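Local coordinates for DNA-entry nuclease (Competence-specific nuclease) (PDB 4QGO), which probably cleaves DNA as a non-specific endonuclease of the His-Me finger (beta-beta-alpha metal) group, and is regarded as a virulence factor of this streptococcus, at residues E13-L18 and L25-V30; Y213-D216 and E221-L224. The protein carries 1 engineered substitution. One frame throughout, in Å; residues are numbered along the deposited sequence.

Contact 1 of 2, residues E13-L18 and L25-V30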
ATOM      1  N   GLU A  13      14.719   2.540 -14.366  1.00 16.28           N
ATOM      2  CA  GLU A  13      15.244   2.531 -13.008  1.00 12.66           C
ATOM      3  C   GLU A  13      14.190   2.061 -12.002  1.00 13.28           C
ATOM      4  O   GLU A  13      14.474   1.210 -11.153  1.00 13.33           O
ATOM      5  CB  GLU A  13      15.782   3.907 -12.605  1.00 14.07           C
ATOM      6  CG  GLU A  13      16.518   3.879 -11.276  1.00 19.23           C
ATOM      7  CD  GLU A  13      17.240   5.178 -10.977  1.00 30.10           C
ATOM      8  OE1 GLU A  13      17.401   5.998 -11.906  1.00 51.74           O
ATOM      9  OE2 GLU A  13      17.641   5.382  -9.812  1.00 24.49           O
ATOM     10  N   PHE A  14      12.978   2.602 -12.112  1.00 12.77           N
ATOM     11  CA  PHE A  14      11.896   2.145 -11.248  1.00  9.54           C
ATOM     12  C   PHE A  14      11.687   0.646 -11.412  1.00 11.88           C
ATOM     13  O   PHE A  14      11.561  -0.088 -10.422  1.00 11.29           O
ATOM     14  CB  PHE A  14      10.583   2.883 -11.544  1.00  8.32           C
ATOM     15  CG  PHE A  14       9.475   2.519 -10.596  1.00  9.34           C
ATOM     16  CD1 PHE A  14       8.743   1.354 -10.780  1.00 11.86           C
ATOM     17  CD2 PHE A  14       9.186   3.330  -9.508  1.00  9.88           C
ATOM     18  CE1 PHE A  14       7.755   0.999  -9.895  1.00  9.86           C
ATOM     19  CE2 PHE A  14       8.194   2.972  -8.623  1.00  8.46           C
ATOM     20  CZ  PHE A  14       7.481   1.818  -8.819  1.00  9.32           C
ATOM     21  N   GLN A  15      11.640   0.194 -12.661  1.00 11.56           N
ATOM     22  CA  GLN A  15      11.388  -1.215 -12.938  1.00 12.34           C
ATOM     23  C   GLN A  15      12.505  -2.119 -12.420  1.00 10.98           C
ATOM     24  O   GLN A  15      12.242  -3.224 -11.956  1.00 11.78           O
ATOM     25  CB  GLN A  15      11.137  -1.443 -14.436  1.00 14.16           C
ATOM     26  CG  GLN A  15       9.835  -0.826 -14.910  1.00 12.75           C
ATOM     27  CD  GLN A  15       9.588  -0.996 -16.394  1.00 20.69           C
ATOM     28  OE1 GLN A  15       9.604  -2.110 -16.910  1.00 29.81           O
ATOM     29  NE2 GLN A  15       9.367   0.114 -17.090  1.00 21.42           N
ATOM     30  N   ASN A  16      13.747  -1.646 -12.490  1.00 12.14           N
ATOM     31  CA  ASN A  16      14.869  -2.385 -11.910  1.00 16.06           C
ATOM     32  C   ASN A  16      14.709  -2.535 -10.394  1.00 14.11           C
ATOM     33  O   ASN A  16      14.915  -3.615  -9.830  1.00 13.10           O
ATOM     34  CB  ASN A  16      16.197  -1.706 -12.250  1.00 19.55           C
ATOM     35  CG  ASN A  16      16.567  -1.849 -13.717  1.00 26.43           C
ATOM     36  OD1 ASN A  16      15.962  -2.634 -14.448  1.00 34.44           O
ATOM     37  ND2 ASN A  16      17.576  -1.097 -14.152  1.00 31.75           N
ATOM     38  N   ASN A  17      14.322  -1.448  -9.733  1.00 12.19           N
ATOM     39  CA  ASN A  17      14.082  -1.503  -8.295  1.00 10.82           C
ATOM     40  C   ASN A  17      12.948  -2.470  -7.964  1.00  9.67           C
ATOM     41  O   ASN A  17      13.049  -3.252  -7.013  1.00 11.26           O
ATOM     42  CB  ASN A  17      13.798  -0.108  -7.739  1.00 10.86           C
ATOM     43  CG  ASN A  17      15.042   0.754  -7.679  1.00 16.21           C
ATOM     44  OD1 ASN A  17      16.143   0.250  -7.460  1.00 20.29           O
ATOM     45  ND2 ASN A  17      14.878   2.056  -7.876  1.00 11.88           N
ATOM     46  N   LEU A  18      11.885  -2.418  -8.763  1.00 10.92           N
ATOM     47  CA  LEU A  18      10.756  -3.326  -8.592  1.00  9.02           C
ATOM     48  C   LEU A  18      11.224  -4.777  -8.695  1.00 11.93           C
ATOM     49  O   LEU A  18      10.901  -5.592  -7.839  1.00 11.39           O
ATOM     50  CB  LEU A  18       9.661  -3.030  -9.623  1.00  8.92           C
ATOM     51  CG  LEU A  18       8.401  -3.885  -9.513  1.00  9.88           C
ATOM     52  CD1 LEU A  18       7.776  -3.739  -8.127  1.00 12.38           C
ATOM     53  CD2 LEU A  18       7.411  -3.514 -10.609  1.00 11.23           C
ATOM     54  N   LEU A  25       9.680 -12.138 -10.785  1.00 22.66           N
ATOM     55  CA  LEU A  25       8.279 -12.311 -11.149  1.00 21.08           C
ATOM     56  C   LEU A  25       7.969 -11.457 -12.364  1.00 16.14           C
ATOM     57  O   LEU A  25       8.539 -10.375 -12.528  1.00 16.95           O
ATOM     58  CB  LEU A  25       7.360 -11.874 -10.010  1.00 17.65           C
ATOM     59  CG  LEU A  25       7.269 -12.705  -8.730  1.00 22.01           C
ATOM     60  CD1 LEU A  25       6.292 -12.053  -7.762  1.00 23.85           C
ATOM     61  CD2 LEU A  25       6.837 -14.128  -9.046  1.00 24.12           C
ATOM     62  N   PRO A  26       7.061 -11.929 -13.229  1.00 11.40           N
ATOM     63  CA  PRO A  26       6.662 -11.069 -14.342  1.00 11.61           C
ATOM     64  C   PRO A  26       5.883  -9.870 -13.832  1.00 10.03           C
ATOM     65  O   PRO A  26       5.232  -9.926 -12.779  1.00  9.80           O
ATOM     66  CB  PRO A  26       5.759 -11.965 -15.194  1.00 15.79           C
ATOM     67  CG  PRO A  26       5.397 -13.119 -14.336  1.00 17.67           C
ATOM     68  CD  PRO A  26       6.458 -13.272 -13.306  1.00 14.61           C
ATOM     69  N   PHE A  27       5.987  -8.762 -14.552  1.00 10.51           N
ATOM     70  CA  PHE A  27       5.150  -7.619 -14.229  1.00  8.99           C
ATOM     71  C   PHE A  27       4.817  -6.836 -15.474  1.00  8.95           C
ATOM     72  O   PHE A  27       5.537  -6.889 -16.474  1.00 10.66           O
ATOM     73  CB  PHE A  27       5.782  -6.727 -13.162  1.00 10.29           C
ATOM     74  CG  PHE A  27       7.150  -6.222 -13.501  1.00 10.18           C
ATOM     75  CD1 PHE A  27       7.321  -5.099 -14.292  1.00 12.12           C
ATOM     76  CD2 PHE A  27       8.272  -6.858 -13.003  1.00 20.03           C
ATOM     77  CE1 PHE A  27       8.588  -4.627 -14.593  1.00 16.35           C
ATOM     78  CE2 PHE A  27       9.536  -6.393 -13.299  1.00 21.86           C
ATOM     79  CZ  PHE A  27       9.697  -5.275 -14.096  1.00 22.77           C
ATOM     80  N   GLN A  28       3.692  -6.135 -15.425  1.00  7.99           N
ATOM     81  CA  GLN A  28       3.350  -5.225 -16.507  1.00  8.50           C
ATOM     82  C   GLN A  28       2.647  -4.001 -15.958  1.00  9.10           C
ATOM     83  O   GLN A  28       1.930  -4.080 -14.967  1.00  8.24           O
ATOM     84  CB  GLN A  28       2.480  -5.915 -17.553  1.00 12.42           C
ATOM     85  CG  GLN A  28       1.163  -6.437 -17.015  1.00 12.72           C
ATOM     86  CD  GLN A  28       0.392  -7.227 -18.049  1.00 22.12           C
ATOM     87  OE1 GLN A  28       0.287  -8.450 -17.961  1.00 40.35           O
ATOM     88  NE2 GLN A  28      -0.146  -6.536 -19.034  1.00 14.70           N
ATOM     89  N   TYR A  29       2.874  -2.870 -16.615  1.00  6.86           N
ATOM     90  CA  TYR A  29       2.252  -1.612 -16.232  1.00  6.60           C
ATOM     91  C   TYR A  29       0.883  -1.533 -16.871  1.00 11.32           C
ATOM     92  O   TYR A  29       0.744  -1.653 -18.085  1.00 11.34           O
ATOM     93  CB  TYR A  29       3.114  -0.457 -16.715  1.00 11.22           C
ATOM     94  CG  TYR A  29       2.711   0.910 -16.216  1.00  9.06           C
ATOM     95  CD1 TYR A  29       3.230   1.406 -15.032  1.00 11.66           C
ATOM     96  CD2 TYR A  29       1.836   1.712 -16.944  1.00  9.01           C
ATOM     97  CE1 TYR A  29       2.894   2.667 -14.576  1.00 13.17           C
ATOM     98  CE2 TYR A  29       1.494   2.990 -16.492  1.00  9.38           C
ATOM     99  CZ  TYR A  29       2.032   3.449 -15.310  1.00 12.30           C
ATOM    100  OH  TYR A  29       1.708   4.711 -14.855  1.00 14.74           O
ATOM    101  N   VAL A  30      -0.137  -1.348 -16.046  1.00  8.16           N
ATOM    102  CA  VAL A  30      -1.484  -1.222 -16.554  1.00  7.54           C
ATOM    103  C   VAL A  30      -2.284  -0.335 -15.618  1.00  6.30           C
ATOM    104  O   VAL A  30      -2.251  -0.513 -14.400  1.00  7.47           O
ATOM    105  CB  VAL A  30      -2.144  -2.607 -16.768  1.00 15.44           C
ATOM    106  CG1 VAL A  30      -2.097  -3.422 -15.500  1.00 18.47           C
ATOM    107  CG2 VAL A  30      -3.566  -2.472 -17.278  1.00 22.27           C
TER

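Contact 2 of 2, residues Y213-D216 and E221-L224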
ATOM      1  N   TYR A 213       5.990  15.594  -9.641  1.00  7.62           N
ATOM      2  CA  TYR A 213       7.225  15.762  -8.896  1.00  7.81           C
ATOM      3  C   TYR A 213       8.052  14.497  -8.841  1.00  8.32           C
ATOM      4  O   TYR A 213       7.573  13.423  -9.200  1.00  9.03           O
ATOM      5  CB  TYR A 213       6.948  16.297  -7.482  1.00  7.69           C
ATOM      6  CG  TYR A 213       6.201  15.386  -6.506  1.00  7.61           C
ATOM      7  CD1 TYR A 213       6.811  14.257  -5.941  1.00  7.27           C
ATOM      8  CD2 TYR A 213       4.922  15.718  -6.074  1.00  6.59           C
ATOM      9  CE1 TYR A 213       6.136  13.466  -5.026  1.00  6.45           C
ATOM     10  CE2 TYR A 213       4.240  14.931  -5.145  1.00  4.76           C
ATOM     11  CZ  TYR A 213       4.861  13.813  -4.619  1.00  4.83           C
ATOM     12  OH  TYR A 213       4.205  13.038  -3.693  1.00  7.53           O
ATOM     13  N   THR A 214       9.289  14.627  -8.375  1.00  7.57           N
ATOM     14  CA  THR A 214      10.096  13.460  -8.062  1.00  8.48           C
ATOM     15  C   THR A 214      10.452  13.462  -6.584  1.00  8.90           C
ATOM     16  O   THR A 214      10.485  14.500  -5.936  1.00 10.15           O
ATOM     17  CB  THR A 214      11.372  13.377  -8.933  1.00 10.64           C
ATOM     18  OG1 THR A 214      12.135  14.582  -8.787  1.00 12.47           O
ATOM     19  CG2 THR A 214      10.996  13.175 -10.389  1.00 12.21           C
ATOM     20  N   MET A 215      10.695  12.274  -6.049  1.00  9.48           N
ATOM     21  CA  MET A 215      11.072  12.120  -4.654  1.00  9.47           C
ATOM     22  C   MET A 215      12.374  11.347  -4.515  1.00  9.88           C
ATOM     23  O   MET A 215      12.605  10.383  -5.235  1.00 11.71           O
ATOM     24  CB  MET A 215       9.978  11.384  -3.881  1.00 10.38           C
ATOM     25  CG  MET A 215      10.299  11.255  -2.393  1.00 10.94           C
ATOM     26  SD  MET A 215       9.115  10.258  -1.476  1.00 14.25           S
ATOM     27  CE  MET A 215       7.748  11.391  -1.292  1.00 11.59           C
ATOM     28  N   ASP A 216      13.221  11.781  -3.586  1.00  9.07           N
ATOM     29  CA  ASP A 216      14.389  11.011  -3.173  1.00 10.59           C
ATOM     30  C   ASP A 216      13.910  10.096  -2.053  1.00  9.12           C
ATOM     31  O   ASP A 216      13.588  10.568  -0.959  1.00  9.07           O
ATOM     32  CB  ASP A 216      15.471  11.963  -2.650  1.00  9.53           C
ATOM     33  CG  ASP A 216      16.765  11.248  -2.293  1.00 21.53           C
ATOM     34  OD1 ASP A 216      16.758  10.006  -2.171  1.00 15.21           O
ATOM     35  OD2 ASP A 216      17.800  11.932  -2.124  1.00 25.00           O
ATOM     36  N   GLU A 221      12.730  13.758   0.463  1.00  7.65           N
ATOM     37  CA  GLU A 221      12.774  15.114  -0.111  1.00  9.45           C
ATOM     38  C   GLU A 221      12.161  15.138  -1.506  1.00  8.92           C
ATOM     39  O   GLU A 221      12.507  14.333  -2.374  1.00  9.76           O
ATOM     40  CB  GLU A 221      14.211  15.644  -0.166  1.00  8.09           C
ATOM     41  CG  GLU A 221      14.342  17.058  -0.727  1.00  9.50           C
ATOM     42  CD  GLU A 221      15.781  17.492  -0.956  1.00 14.80           C
ATOM     43  OE1 GLU A 221      16.033  18.710  -0.849  1.00 21.86           O
ATOM     44  OE2 GLU A 221      16.642  16.632  -1.285  1.00 18.51           O
ATOM     45  N   ILE A 222      11.254  16.085  -1.714  1.00 10.34           N
ATOM     46  CA  ILE A 222      10.526  16.187  -2.964  1.00  7.73           C
ATOM     47  C   ILE A 222      11.018  17.369  -3.786  1.00  7.32           C
ATOM     48  O   ILE A 222      11.222  18.466  -3.253  1.00  9.60           O
ATOM     49  CB  ILE A 222       9.035  16.351  -2.672  1.00  6.35           C
ATOM     50  CG1 ILE A 222       8.491  15.039  -2.108  1.00  8.69           C
ATOM     51  CG2 ILE A 222       8.272  16.769  -3.933  1.00  8.30           C
ATOM     52  CD1 ILE A 222       7.201  15.218  -1.380  1.00 12.82           C
ATOM     53  N   THR A 223      11.196  17.134  -5.080  1.00  8.47           N
ATOM     54  CA  THR A 223      11.523  18.195  -6.022  1.00  7.94           C
ATOM     55  C   THR A 223      10.367  18.343  -7.008  1.00  7.83           C
ATOM     56  O   THR A 223      10.100  17.435  -7.787  1.00  7.90           O
ATOM     57  CB  THR A 223      12.823  17.859  -6.764  1.00  9.78           C
ATOM     58  OG1 THR A 223      13.885  17.725  -5.806  1.00 12.96           O
ATOM     59  CG2 THR A 223      13.179  18.971  -7.744  1.00  9.98           C
ATOM     60  N   LEU A 224       9.677  19.484  -6.972  1.00  8.89           N
ATOM     61  CA  LEU A 224       8.555  19.717  -7.878  1.00  9.63           C
ATOM     62  C   LEU A 224       9.052  19.863  -9.310  1.00 10.01           C
ATOM     63  O   LEU A 224      10.136  20.401  -9.535  1.00 11.41           O
ATOM     64  CB  LEU A 224       7.784  20.965  -7.465  1.00  9.29           C
ATOM     65  CG  LEU A 224       7.210  20.939  -6.047  1.00 10.81           C
ATOM     66  CD1 LEU A 224       6.516  22.259  -5.724  1.00 14.93           C
ATOM     67  CD2 LEU A 224       6.234  19.768  -5.855  1.00 10.16           C
TER
HETATM   68  O   HOH W   1      11.069  17.138 -10.518  1.00 18.17           O
HETATM   69  O   HOH W   2      17.410  14.057  -0.716  1.00 22.01           O

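Contact 1 of 2, residues E13-L18 and L25-V30
The Phe27 ring takes Leu18 over one face and Gln15 at its edge, joining the N-terminal helix 12-22 to strand 27-30, an outermost strand of the antiparallel seven-stranded sheet of this DNA/RNA non-specific endonuclease. The chain turns back quickly from helix to strand, and the buried surface is small, 156 Å². The apolar part is a CH-pi contact: Leu18 CD2 sits 4.0 Å from the centroid of the Phe27 ring, only 13° off the ring normal, and is displaced slightly toward the CG-CD1 side of the rim. Leu18 carries its CG opposite the backbone N (chi1 -178°), which sends the branch out from the helix to that face, and the two side chains run past each other in opposite directions. The same leucine touches Tyr34 and Ala205, so it also packs on strand 33-36 and, one strand further in, 201-207, while Phe27 itself reaches Leu36.

Gln15 makes the mixed polar and apolar part. Its aliphatic CB and CG pass the far end of the ring, CG lying 4.0 Å from Phe27 CE1, and its backbone O is 3.9 Å from Phe27 CZ. The chain beyond CG is extended and places the amide at the ring's rim, with the amide and ring planes nearly perpendicular, 84° apart. Gln15 NE2 has a weak hydrogen bond to Thr10 O, on the other arm of the amide from OE1. Gln15 OE1 meets the edge of the ring in its plane, 3.6 Å from Phe27 CE1.

Contact 2 of 2, residues Y213-D216 and E221-L224
Thr214 and Thr223 form the hydrogen-bonded pair of this antiparallel hairpin, exchanging two backbone bonds: Thr214 N to Thr223 O at 3.0 Å and Thr223 N to Thr214 O at 2.9 Å. The second runs almost straight out from its carbonyl, whereas in the first the donor is tilted 24° from the carbonyl plane. Asp216 N closes the turn end with a bond of 2.9 Å to Glu221 O, lying in the carbonyl plane.

Two waters add to these bonds. One donates to Thr223 O, which thus takes two hydrogen bonds, and accepts a long one from Thr214 OG1. The other donates to both Asp216 OD2 and Glu221 OE2, linking carboxylates whose oxygens lie 4.9 Å apart; it may ease the repulsion expected between them. Asp216 OD1 is bonded to Ala218 N inside the turn.

The threonine side chains lie alongside each other on one face of the hairpin; Tyr213, Met215, Ile222 and Leu224 occupy the other. Tyr213 has its CG between the backbone N and the carbonyl carbon (chi1 67°), which swings the ring diagonally across the strands, so that one face turns to Ile222. Ile222 CG2 rests over that face in a CH-pi contact, offset toward the rim and 3.5 Å from Tyr213 CD1. Its other branch meets the bent end of Met215, with CG1 3.8 Å from Met215 CE. Leu224 CD2 packs on Tyr213 CB at 3.9 Å. Tyr213 OH bonds to Ala107 O, and Tyr213, Met215 and Ile222 all touch Val108 at the start of strand 108-112. The whole is a two-stranded beta hairpin near the C terminus, with one apolar face laid against the body of the nuclease domain.

Overall arrangement
Contact 1 comes first along the chain and is complete before contact 2 begins, so the pair lies in the two terminal regions of the nuclease fragment. Their centres are 20 Å apart and their nearest atoms about 8 Å, without touching. They share no sheet: 25-30 includes an outer strand of the seven-stranded sheet, whereas 213-216 and 221-224 form a separate hairpin packed on strand 108-112. Residues 7-10 nevertheless link their surroundings, since Ser7 bonds to Met215 of the hairpin, Asp9 to Tyr29 and Thr10, weakly, to Gln15. Contact 1 thus joins the N-terminal helix to an outer strand of the large sheet, and contact 2 holds the C-terminal hairpin together.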